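Local coordinates for amidohydrolase family protein (Acinetobacter baumannii, PDB 4I6K), which probably hydrolyses 2-pyrone-4,6-dicarboxylic acid, as an enzyme of the amidohydrolase family with a (beta/alpha)8-barrel fold, at residues A45-D50 against P250-E255; K265-I270 against H275-I280. All coordinates share one frame; numbering follows the deposited sequence. Where two conformers were deposited one is given.

Contact 1: residues A45-D50 against P250-E255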
ATOM      1  N   ALA A  45      18.981   4.282  -3.666  1.00 53.91           N
ATOM      2  CA  ALA A  45      17.882   4.621  -2.748  1.00 52.02           C
ATOM      3  C   ALA A  45      17.619   6.130  -2.728  1.00 55.95           C
ATOM      4  O   ALA A  45      18.562   6.930  -2.701  1.00 54.84           O
ATOM      5  CB  ALA A  45      18.178   4.123  -1.350  1.00 48.37           C
ATOM      6  N   ARG A  46      16.345   6.515  -2.771  1.00 48.92           N
ATOM      7  CA  ARG A  46      15.969   7.931  -2.669  1.00 52.28           C
ATOM      8  C   ARG A  46      16.344   8.457  -1.288  1.00 55.32           C
ATOM      9  O   ARG A  46      16.588   9.650  -1.113  1.00 66.64           O
ATOM     10  CB  ARG A  46      14.461   8.125  -2.890  1.00 48.01           C
ATOM     11  CG  ARG A  46      14.008   8.119  -4.343  1.00 58.73           C
ATOM     12  CD  ARG A  46      12.482   8.359  -4.475  1.00 64.50           C
ATOM     13  NE  ARG A  46      11.683   7.133  -4.330  1.00 51.30           N
ATOM     14  CZ  ARG A  46      10.809   6.912  -3.347  1.00 55.79           C
ATOM     15  NH1 ARG A  46      10.606   7.828  -2.410  1.00 59.05           N
ATOM     16  NH2 ARG A  46      10.132   5.772  -3.297  1.00 46.33           N
ATOM     17  N   TYR A  47      16.353   7.557  -0.309  1.00 53.83           N
ATOM     18  CA  TYR A  47      16.699   7.893   1.059  1.00 49.80           C
ATOM     19  C   TYR A  47      17.050   6.637   1.825  1.00 53.92           C
ATOM     20  O   TYR A  47      16.764   5.519   1.382  1.00 56.35           O
ATOM     21  CB  TYR A  47      15.552   8.619   1.762  1.00 51.41           C
ATOM     22  CG  TYR A  47      14.341   7.757   2.024  1.00 58.38           C
ATOM     23  CD1 TYR A  47      14.085   7.243   3.290  1.00 51.55           C
ATOM     24  CD2 TYR A  47      13.448   7.463   1.001  1.00 62.74           C
ATOM     25  CE1 TYR A  47      12.975   6.455   3.527  1.00 57.49           C
ATOM     26  CE2 TYR A  47      12.339   6.678   1.221  1.00 57.93           C
ATOM     27  CZ  TYR A  47      12.104   6.175   2.483  1.00 65.25           C
ATOM     28  OH  TYR A  47      10.988   5.392   2.688  1.00 60.51           O
ATOM     29  N   ALA A  48      17.682   6.829   2.977  1.00 52.55           N
ATOM     30  CA  ALA A  48      18.141   5.716   3.803  1.00 58.93           C
ATOM     31  C   ALA A  48      17.951   6.089   5.255  1.00 53.64           C
ATOM     32  O   ALA A  48      18.781   6.792   5.821  1.00 51.04           O
ATOM     33  CB  ALA A  48      19.603   5.408   3.528  1.00 53.50           C
ATOM     34  N   PRO A  49      16.848   5.622   5.856  1.00 53.58           N
ATOM     35  CA  PRO A  49      16.515   5.968   7.234  1.00 56.00           C
ATOM     36  C   PRO A  49      17.636   5.530   8.179  1.00 58.64           C
ATOM     37  O   PRO A  49      18.316   4.541   7.907  1.00 57.54           O
ATOM     38  CB  PRO A  49      15.243   5.157   7.502  1.00 52.04           C
ATOM     39  CG  PRO A  49      14.775   4.672   6.152  1.00 46.04           C
ATOM     40  CD  PRO A  49      15.977   4.565   5.315  1.00 45.13           C
ATOM     41  N   ASP A  50      17.813   6.253   9.279  1.00 65.13           N
ATOM     42  CA  ASP A  50      18.920   6.007  10.209  1.00 59.42           C
ATOM     43  C   ASP A  50      18.408   5.606  11.587  1.00 56.97           C
ATOM     44  O   ASP A  50      18.819   6.160  12.608  1.00 55.04           O
ATOM     45  CB  ASP A  50      19.775   7.271  10.332  1.00 65.65           C
ATOM     46  CG  ASP A  50      20.983   7.078  11.233  1.00 77.30           C
ATOM     47  OD1 ASP A  50      21.500   5.939  11.315  1.00 67.93           O
ATOM     48  OD2 ASP A  50      21.416   8.075  11.854  1.00 79.42           O
ATOM     49  N   PRO A 250       6.766   3.393   9.684  1.00 49.54           N
ATOM     50  CA  PRO A 250       7.082   4.434  10.647  1.00 45.42           C
ATOM     51  C   PRO A 250       7.171   5.813  10.012  1.00 46.61           C
ATOM     52  O   PRO A 250       7.993   6.622  10.442  1.00 47.24           O
ATOM     53  CB  PRO A 250       8.471   4.027  11.115  1.00 46.77           C
ATOM     54  CG  PRO A 250       9.116   3.515   9.835  1.00 50.74           C
ATOM     55  CD  PRO A 250       7.986   2.898   9.016  1.00 44.68           C
ATOM     56  N   HIS A 251       6.366   6.064   8.982  1.00 43.10           N
ATOM     57  CA  HIS A 251       6.173   7.425   8.446  1.00 47.32           C
ATOM     58  C   HIS A 251       7.467   8.051   8.001  1.00 42.83           C
ATOM     59  O   HIS A 251       7.822   9.138   8.470  1.00 47.76           O
ATOM     60  CB  HIS A 251       5.496   8.327   9.490  1.00 43.07           C
ATOM     61  CG  HIS A 251       4.439   7.621  10.281  1.00 44.85           C
ATOM     62  ND1 HIS A 251       4.569   7.347  11.627  1.00 49.59           N
ATOM     63  CD2 HIS A 251       3.259   7.075   9.900  1.00 35.07           C
ATOM     64  CE1 HIS A 251       3.503   6.686  12.046  1.00 49.21           C
ATOM     65  NE2 HIS A 251       2.696   6.505  11.017  1.00 50.77           N
ATOM     66  N   THR A 252       8.164   7.365   7.094  1.00 47.95           N
ATOM     67  CA  THR A 252       9.506   7.776   6.649  1.00 46.41           C
ATOM     68  C   THR A 252       9.551   9.183   6.061  1.00 51.21           C
ATOM     69  O   THR A 252       8.661   9.572   5.296  1.00 50.92           O
ATOM     70  CB  THR A 252      10.090   6.807   5.585  1.00 45.09           C
ATOM     71  OG1 THR A 252       9.087   6.486   4.600  1.00 49.75           O
ATOM     72  CG2 THR A 252      10.621   5.526   6.250  1.00 42.39           C
ATOM     73  N   GLN A 253      10.608   9.922   6.397  1.00 44.59           N
ATOM     74  CA  GLN A 253      10.798  11.267   5.879  1.00 49.67           C
ATOM     75  C   GLN A 253       9.715  12.192   6.410  1.00 50.31           C
ATOM     76  O   GLN A 253       9.518  13.282   5.890  1.00 56.78           O
ATOM     77  CB  GLN A 253      10.793  11.274   4.342  1.00 48.00           C
ATOM     78  CG  GLN A 253      11.856  10.389   3.728  1.00 48.56           C
ATOM     79  CD  GLN A 253      12.207  10.777   2.309  1.00 56.59           C
ATOM     80  OE1 GLN A 253      13.340  11.164   2.020  1.00 60.48           O
ATOM     81  NE2 GLN A 253      11.238  10.676   1.412  1.00 54.41           N
ATOM     82  N   HIS A 254       9.022  11.754   7.455  1.00 50.94           N
ATOM     83  CA  HIS A 254       7.960  12.537   8.076  1.00 48.49           C
ATOM     84  C   HIS A 254       7.942  12.248   9.566  1.00 54.67           C
ATOM     85  O   HIS A 254       6.938  12.505  10.257  1.00 47.77           O
ATOM     86  CB  HIS A 254       6.593  12.167   7.495  1.00 50.71           C
ATOM     87  CG  HIS A 254       6.360  12.686   6.112  1.00 47.28           C
ATOM     88  ND1 HIS A 254       6.823  12.041   4.986  1.00 52.68           N
ATOM     89  CD2 HIS A 254       5.686  13.774   5.673  1.00 43.64           C
ATOM     90  CE1 HIS A 254       6.456  12.719   3.910  1.00 55.33           C
ATOM     91  NE2 HIS A 254       5.766  13.776   4.300  1.00 46.93           N
ATOM     92  N   GLU A 255       9.056  11.701  10.049  1.00 42.90           N
ATOM     93  CA  GLU A 255       9.130  11.179  11.406  1.00 49.77           C
ATOM     94  C   GLU A 255       8.949  12.270  12.458  1.00 54.49           C
ATOM     95  O   GLU A 255       8.404  12.009  13.526  1.00 52.88           O
ATOM     96  CB  GLU A 255      10.457  10.441  11.626  1.00 49.77           C
ATOM     97  CG  GLU A 255      10.643   9.218  10.746  1.00 42.00           C
ATOM     98  CD  GLU A 255      11.331   9.534   9.446  1.00 54.66           C
ATOM     99  OE1 GLU A 255      11.811   8.585   8.778  1.00 54.29           O
ATOM    100  OE2 GLU A 255      11.397  10.728   9.092  1.00 49.41           O
TER
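Pro49 and Thr252 mark the nearest backbone approach, 7.3 Å between their CA atoms, where two loops without regular structure meet above the C-terminal mouth of the (beta/alpha)8 barrel: 45-50 follows the first strand, 28-32, and 250-255 the last, 243-244. Tyr47 reaches across the gap. Its CG sits between the backbone N and the carbonyl carbon (chi1 69°), which points the ring at the type II beta turn His251-His254. At the far end of the ring, Thr252 OG1 donates a hydrogen bond of 2.9 Å to Tyr47 OH. The threonine crosses the tyrosine at about a right angle, and Thr252 CB packs against the ring, 3.6 Å from Tyr47 CE1. Gln253 lies over one face: its amide is stacked on the ring with the planes 17° apart, CD offset toward the rim, while Gln253 CG makes a CH-pi contact 4.0 Å from the centroid of the Tyr47 ring. Beside the phenol, Pro49 CG touches Thr252 CG2 at 4.2 Å. Tyr47 OH also hydrogen-bonds the bound citrate, as does Arg46 NH2, and Thr252 OG1 is joined to Arg216 NH1; thus Thr252 forms a second shell behind a ligand-binding hydroxyl. The citrate probably comes from the crystallisation liquor, but its carboxylates may mimic those of a dicarboxylate substrate. The turn is held by its own segment: Gln253 N donates to OE1 of Glu255, the residue after the turn, and His254 ND1, with the acceptor in its ring plane, gives a 3.1 Å bond to Thr252 O at an N-H...O angle of 169°.

Contact 2: residues K265-I270 against H275-I280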
ATOM      1  N   LYS A 265      -5.452   9.319  14.360  1.00 60.97           N
ATOM      2  CA  LYS A 265      -6.285  10.502  14.578  1.00 56.94           C
ATOM      3  C   LYS A 265      -6.841  11.090  13.278  1.00 57.81           C
ATOM      4  O   LYS A 265      -8.037  11.366  13.173  1.00 57.29           O
ATOM      5  CB  LYS A 265      -5.514  11.560  15.367  1.00 51.77           C
ATOM      6  CG  LYS A 265      -6.346  12.768  15.752  1.00 54.25           C
ATOM      7  CD  LYS A 265      -5.627  13.619  16.781  1.00 55.94           C
ATOM      8  CE  LYS A 265      -6.496  14.793  17.210  1.00 68.33           C
ATOM      9  NZ  LYS A 265      -7.761  14.370  17.884  1.00 76.98           N
ATOM     10  N   ALA A 266      -5.975  11.277  12.287  1.00 56.85           N
ATOM     11  CA  ALA A 266      -6.414  11.795  10.998  1.00 54.46           C
ATOM     12  C   ALA A 266      -7.435  10.859  10.335  1.00 57.83           C
ATOM     13  O   ALA A 266      -8.356  11.300   9.650  1.00 55.70           O
ATOM     14  CB  ALA A 266      -5.215  12.014  10.087  1.00 52.38           C
ATOM     15  N   PHE A 267      -7.275   9.560  10.542  1.00 56.99           N
ATOM     16  CA  PHE A 267      -8.184   8.620   9.923  1.00 55.67           C
ATOM     17  C   PHE A 267      -9.604   8.889  10.403  1.00 55.57           C
ATOM     18  O   PHE A 267     -10.552   8.901   9.614  1.00 52.45           O
ATOM     19  CB  PHE A 267      -7.764   7.175  10.228  1.00 52.28           C
ATOM     20  CG  PHE A 267      -8.810   6.168   9.871  1.00 50.00           C
ATOM     21  CD1 PHE A 267      -9.559   5.549  10.861  1.00 56.17           C
ATOM     22  CD2 PHE A 267      -9.071   5.864   8.542  1.00 43.80           C
ATOM     23  CE1 PHE A 267     -10.543   4.621  10.543  1.00 52.59           C
ATOM     24  CE2 PHE A 267     -10.056   4.953   8.214  1.00 51.33           C
ATOM     25  CZ  PHE A 267     -10.798   4.326   9.223  1.00 48.74           C
ATOM     26  N   LYS A 268      -9.741   9.110  11.708  1.00 61.05           N
ATOM     27  CA  LYS A 268     -11.049   9.324  12.320  1.00 56.66           C
ATOM     28  C   LYS A 268     -11.623  10.668  11.896  1.00 58.98           C
ATOM     29  O   LYS A 268     -12.833  10.869  11.910  1.00 60.46           O
ATOM     30  CB  LYS A 268     -10.942   9.254  13.841  1.00 56.71           C
ATOM     31  CG  LYS A 268     -10.452   7.918  14.383  1.00 56.31           C
ATOM     32  CD  LYS A 268     -10.565   7.873  15.913  1.00 71.01           C
ATOM     33  CE  LYS A 268      -9.992   6.587  16.490  1.00 75.15           C
ATOM     34  NZ  LYS A 268      -9.579   6.741  17.915  1.00 80.03           N
ATOM     35  N   GLN A 269     -10.756  11.624  11.604  1.00 56.72           N
ATOM     36  CA  GLN A 269     -11.174  12.865  10.983  1.00 59.31           C
ATOM     37  C   GLN A 269     -11.630  12.768   9.554  1.00 62.90           C
ATOM     38  O   GLN A 269     -12.636  13.327   9.180  1.00 66.92           O
ATOM     39  CB  GLN A 269     -10.099  13.915  11.102  1.00 62.19           C
ATOM     40  CG  GLN A 269     -10.211  14.662  12.381  1.00 92.21           C
ATOM     41  CD  GLN A 269      -8.946  15.354  12.749  1.00111.78           C
ATOM     42  OE1 GLN A 269      -8.628  15.494  13.930  1.00108.20           O
ATOM     43  NE2 GLN A 269      -8.199  15.789  11.743  1.00115.24           N
ATOM     44  N   ILE A 270     -10.882  12.039   8.757  1.00 56.75           N
ATOM     45  CA  ILE A 270     -11.289  11.746   7.392  1.00 56.59           C
ATOM     46  C   ILE A 270     -12.528  10.849   7.359  1.00 59.72           C
ATOM     47  O   ILE A 270     -13.477  11.115   6.632  1.00 54.33           O
ATOM     48  CB  ILE A 270     -10.163  11.049   6.613  1.00 52.28           C
ATOM     49  CG1 ILE A 270      -8.989  12.012   6.408  1.00 45.93           C
ATOM     50  CG2 ILE A 270     -10.686  10.535   5.267  1.00 43.33           C
ATOM     51  CD1 ILE A 270      -7.638  11.332   6.419  1.00 56.78           C
ATOM     52  N   HIS A 275     -19.686   3.377  11.284  1.00 59.44           N
ATOM     53  CA  HIS A 275     -20.067   2.244  10.461  1.00 55.53           C
ATOM     54  C   HIS A 275     -19.030   2.107   9.351  1.00 59.43           C
ATOM     55  O   HIS A 275     -18.563   1.004   9.059  1.00 52.11           O
ATOM     56  CB  HIS A 275     -21.460   2.427   9.852  1.00 60.81           C
ATOM     57  CG  HIS A 275     -22.511   2.828  10.844  1.00 74.85           C
ATOM     58  ND1 HIS A 275     -22.814   2.070  11.958  1.00 74.76           N
ATOM     59  CD2 HIS A 275     -23.339   3.900  10.881  1.00 78.86           C
ATOM     60  CE1 HIS A 275     -23.776   2.663  12.642  1.00 70.00           C
ATOM     61  NE2 HIS A 275     -24.114   3.774  12.010  1.00 81.32           N
ATOM     62  N   GLU A 276     -18.676   3.235   8.735  1.00 49.55           N
ATOM     63  CA  GLU A 276     -17.675   3.252   7.675  1.00 51.16           C
ATOM     64  C   GLU A 276     -16.277   2.884   8.177  1.00 55.36           C
ATOM     65  O   GLU A 276     -15.493   2.229   7.475  1.00 46.32           O
ATOM     66  CB  GLU A 276     -17.646   4.611   7.000  1.00 51.39           C
ATOM     67  CG  GLU A 276     -18.915   4.914   6.250  1.00 48.73           C
ATOM     68  CD  GLU A 276     -18.904   6.308   5.665  1.00 65.63           C
ATOM     69  OE1 GLU A 276     -17.863   6.990   5.793  1.00 65.23           O
ATOM     70  OE2 GLU A 276     -19.933   6.728   5.090  1.00 59.07           O
ATOM     71  N   GLN A 277     -15.962   3.309   9.392  1.00 52.10           N
ATOM     72  CA  GLN A 277     -14.707   2.907  10.004  1.00 56.26           C
ATOM     73  C   GLN A 277     -14.655   1.382  10.160  1.00 57.05           C
ATOM     74  O   GLN A 277     -13.614   0.767   9.938  1.00 60.88           O
ATOM     75  CB  GLN A 277     -14.498   3.617  11.343  1.00 51.47           C
ATOM     76  CG  GLN A 277     -14.214   5.127  11.241  1.00 59.40           C
ATOM     77  CD  GLN A 277     -14.175   5.804  12.608  1.00 55.86           C
ATOM     78  OE1 GLN A 277     -14.351   5.150  13.631  1.00 63.23           O
ATOM     79  NE2 GLN A 277     -13.944   7.111  12.626  1.00 53.81           N
ATOM     80  N   CYS A 278     -15.782   0.773  10.517  1.00 57.34           N
ATOM     81  CA  CYS A 278     -15.834  -0.676  10.664  0.50 61.33           C
ATOM     82  C   CYS A 278     -15.550  -1.403   9.340  1.00 62.05           C
ATOM     83  O   CYS A 278     -14.783  -2.369   9.314  1.00 61.66           O
ATOM     84  CB  CYS A 278     -17.169  -1.113  11.278  0.50 62.84           C
ATOM     85  SG  CYS A 278     -17.383  -0.634  13.032  0.50 66.06           S
ATOM     86  N   LEU A 279     -16.146  -0.935   8.247  1.00 60.46           N
ATOM     87  CA  LEU A 279     -15.912  -1.556   6.952  1.00 56.55           C
ATOM     88  C   LEU A 279     -14.447  -1.417   6.602  1.00 52.17           C
ATOM     89  O   LEU A 279     -13.796  -2.378   6.191  1.00 59.23           O
ATOM     90  CB  LEU A 279     -16.743  -0.885   5.862  1.00 55.43           C
ATOM     91  CG  LEU A 279     -18.224  -1.222   5.699  1.00 47.11           C
ATOM     92  CD1 LEU A 279     -18.726  -0.538   4.445  1.00 37.52           C
ATOM     93  CD2 LEU A 279     -18.458  -2.726   5.610  1.00 43.71           C
ATOM     94  N   ILE A 280     -13.934  -0.205   6.715  1.00 52.76           N
ATOM     95  CA  ILE A 280     -12.559   0.098   6.356  1.00 51.46           C
ATOM     96  C   ILE A 280     -11.518  -0.617   7.215  1.00 51.39           C
ATOM     97  O   ILE A 280     -10.538  -1.097   6.711  1.00 49.16           O
ATOM     98  CB  ILE A 280     -12.314   1.616   6.307  1.00 46.63           C
ATOM     99  CG1 ILE A 280     -13.253   2.253   5.298  1.00 44.66           C
ATOM    100  CG2 ILE A 280     -10.898   1.923   5.942  1.00 48.94           C
ATOM    101  CD1 ILE A 280     -13.129   3.710   5.130  1.00 48.70           C
TER
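Phe267 overlaps the aliphatic part of Gln277 and the beta-branch of Ile280, packing helix 260-270, which follows the last strand of the (beta/alpha)8 barrel, against the C-terminal helix 274-289 across a short linker. The segment axes approach to 10.8 Å with their directions 124° apart, so large side chains bridge the gap. Phe267 CG is anti to the backbone N (chi1 168°), a turn that carries the ring out to the second helix. There the ring meets both partners at a slant: Phe267 CE1 lies 3.8 Å from Gln277 CG, and on the other side of CZ, Phe267 CE2 is 3.9 Å from Ile280 CG2. Leu281 and the ring of Trp245 also pack against Phe267, making it part of a buried apolar cluster. Gln277 runs extended beyond CG, its amide plane 38° from the ring. That reach brings NE2 to the C-terminal end of helix 260-270, where it hydrogen-bonds the carbonyl O of Val271, the first residue after it. Lys268 lies across this side chain, its ammonium group turned from the second helix; Gln277 NE2 rests 3.7 Å from Lys268 CA.

Contact 1 is complete in sequence before contact 2 begins, and the two stand apart in space: their centres are 26 Å from each other and their nearest atoms about 9 Å, without touching. The first sits at the mouth of the barrel beside the bound citrate, about 3 Å from the Tyr47 side chain, and joins loops from the first and last strands. The second joins helix 260-270 to the C-terminal helix 274-289, away from the citrate that is hydrogen-bonded to Arg46 and Tyr47. Helix 260-270 connects them in sequence, since the loop carrying 250-255 runs into the helix that holds 265-270.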